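Local coordinates for protein transcriptional regulator, MarR family (Listeria monocytogenes str. 4b, PDB 2QWW) that probably binds DNA as a dimer through winged helix-turn-helix domains and represses transcription, as many MarR-family regulators do, at residues A[47-51]-A[100-104]. Residues are numbered along the deposited sequence; the frame is centred on the assembly and turned at random.
Sequences INVIY and TLKLS
Ile47 meets Leu103 where helix 41-52 passes strand 100-103 almost perpendicularly, the short axes at 96° and 7.6 Å apart. Its CG2 branch, anti to the backbone N, reaches Leu103 CD1 at 3.8 Å, the two side chains crossing at about a right angle; Ile47 CD1 lies near the other methyl, CD2. Leu103 CD1 also rests 3.6 Å from Ile47 O, the carbonyl that accepts the helical bond from Tyr51 N. Nearly one turn on, the CB of Ile50 is directed toward the strand, and its branches divide between two leucines. Its CG2 packs 3.6 Å from Leu103 CD2 and also approaches the backbone around Lys102 C, while CD1, at the end of an extended chain (chi2 173°), touches Leu101 CD1 at 3.8 Å. Tyr51 closes the row on the more exposed side: its CB sits 3.6 Å from Leu103 CD1, and its ring meets that methyl obliquely; the side chain also touches Glu108 and Lys112 of helix 105-115. Leu103 thus packs against Ile47, Ile50 and Tyr51 together, with CD1 serving the outer two and CD2 the isoleucines. Val85 of the neighbouring strand packs against both Ile50 and Leu103, and Leu61 of helix 58-65 against Leu101, so the contact belongs to the small core between helices and sheet of the winged helix-turn-helix domain expected of a MarR regulator. No direct hydrogen bond joins the two segments. Instead, one water donates to Ile50 O (2.8 Å) and accepts from Leu103 N (2.9 Å), bridging the backbones beside the apolar contact. The chemistry therefore implies a helix held to the wing sheet chiefly by van der Waals contacts between aliphatic groups, with one water-mediated link between the backbones.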
loop_
_atom_site.group_PDB
_atom_site.type_symbol
_atom_site.label_atom_id
_atom_site.label_comp_id
_atom_site.label_asym_id
_atom_site.label_seq_id
_atom_site.Cartn_x
_atom_site.Cartn_y
_atom_site.Cartn_z
ATOM N N ILE A 47 -9.274 0.858 -12.171
ATOM C CA ILE A 47 -10.628 0.304 -12.212
ATOM C C ILE A 47 -11.376 0.665 -10.944
ATOM O O ILE A 47 -12.519 1.084 -11.003
ATOM C CB ILE A 47 -10.618 -1.236 -12.341
ATOM C CG1 ILE A 47 -10.073 -1.675 -13.699
ATOM C CG2 ILE A 47 -12.025 -1.812 -12.171
ATOM C CD1 ILE A 47 -11.025 -1.539 -14.850
ATOM N N ASN A 48 -10.699 0.527 -9.810
ATOM C CA ASN A 48 -11.277 0.804 -8.505
ATOM C C ASN A 48 -11.598 2.287 -8.263
ATOM O O ASN A 48 -12.637 2.604 -7.678
ATOM C CB ASN A 48 -10.380 0.214 -7.412
ATOM C CG ASN A 48 -10.365 -1.329 -7.439
ATOM O OD1 ASN A 48 -11.377 -1.964 -7.754
ATOM N ND2 ASN A 48 -9.215 -1.929 -7.099
ATOM N N VAL A 49 -10.732 3.173 -8.730
ATOM C CA VAL A 49 -10.989 4.603 -8.668
ATOM C C VAL A 49 -12.210 4.925 -9.520
ATOM O O VAL A 49 -13.100 5.637 -9.084
ATOM C CB VAL A 49 -9.812 5.419 -9.195
ATOM C CG1 VAL A 49 -10.198 6.878 -9.388
ATOM C CG2 VAL A 49 -8.582 5.301 -8.259
ATOM N N ILE A 50 -12.267 4.378 -10.727
ATOM C CA ILE A 50 -13.385 4.664 -11.639
ATOM C C ILE A 50 -14.710 4.128 -11.088
ATOM O O ILE A 50 -15.792 4.679 -11.360
ATOM C CB ILE A 50 -13.103 4.123 -13.074
ATOM C CG1 ILE A 50 -11.879 4.805 -13.681
ATOM C CG2 ILE A 50 -14.268 4.372 -13.994
ATOM C CD1 ILE A 50 -11.433 4.214 -15.021
ATOM N N TYR A 51 -14.640 3.045 -10.329
ATOM C CA TYR A 51 -15.829 2.448 -9.750
ATOM C C TYR A 51 -16.452 3.372 -8.703
ATOM O O TYR A 51 -17.667 3.529 -8.659
ATOM C CB TYR A 51 -15.485 1.103 -9.102
ATOM C CG TYR A 51 -16.684 0.329 -8.587
ATOM C CD1 TYR A 51 -17.751 0.015 -9.426
ATOM C CD2 TYR A 51 -16.730 -0.126 -7.276
ATOM C CE1 TYR A 51 -18.842 -0.706 -8.966
ATOM C CE2 TYR A 51 -17.814 -0.846 -6.803
ATOM C CZ TYR A 51 -18.870 -1.137 -7.658
ATOM O OH TYR A 51 -19.945 -1.861 -7.196
ATOM N N THR A 100 -13.939 11.700 -19.757
ATOM C CA THR A 100 -14.582 11.199 -18.541
ATOM C C THR A 100 -15.008 9.751 -18.735
ATOM O O THR A 100 -15.449 9.369 -19.814
ATOM C CB THR A 100 -15.788 12.038 -18.146
ATOM O OG1 THR A 100 -16.709 12.084 -19.244
ATOM C CG2 THR A 100 -15.363 13.437 -17.797
ATOM N N LEU A 101 -14.959 8.977 -17.658
ATOM C CA LEU A 101 -15.148 7.537 -17.737
ATOM C C LEU A 101 -16.043 6.918 -16.681
ATOM O O LEU A 101 -16.087 7.391 -15.544
ATOM C CB LEU A 101 -13.764 6.888 -17.524
ATOM C CG LEU A 101 -12.576 7.361 -18.373
ATOM C CD1 LEU A 101 -11.281 6.830 -17.822
ATOM C CD2 LEU A 101 -12.752 6.951 -19.828
ATOM N N LYS A 102 -16.716 5.827 -17.058
ATOM C CA LYS A 102 -17.420 4.970 -16.097
ATOM C C LYS A 102 -17.053 3.526 -16.449
ATOM O O LYS A 102 -16.627 3.254 -17.569
ATOM C CB LYS A 102 -18.940 5.174 -16.094
ATOM C CG LYS A 102 -19.723 4.608 -17.255
ATOM C CD LYS A 102 -21.204 4.843 -17.019
ATOM C CE LYS A 102 -22.096 4.356 -18.162
ATOM N NZ LYS A 102 -22.389 2.891 -18.125
ATOM N N LEU A 103 -17.196 2.614 -15.496
ATOM C CA LEU A 103 -16.922 1.199 -15.747
ATOM C C LEU A 103 -18.072 0.528 -16.440
ATOM O O LEU A 103 -19.221 0.819 -16.149
ATOM C CB LEU A 103 -16.740 0.421 -14.456
ATOM C CG LEU A 103 -15.575 0.777 -13.555
ATOM C CD1 LEU A 103 -15.529 -0.246 -12.458
ATOM C CD2 LEU A 103 -14.264 0.780 -14.329
ATOM N N SER A 104 -17.752 -0.421 -17.310
ATOM C CA SER A 104 -18.767 -1.226 -17.967
ATOM C C SER A 104 -19.158 -2.223 -16.890
ATOM O O SER A 104 -18.596 -2.196 -15.780
ATOM C CB SER A 104 -18.178 -1.964 -19.159
ATOM O OG SER A 104 -17.139 -2.816 -18.698
HETATM O O HOH W 1 -17.947 3.778 -12.905
#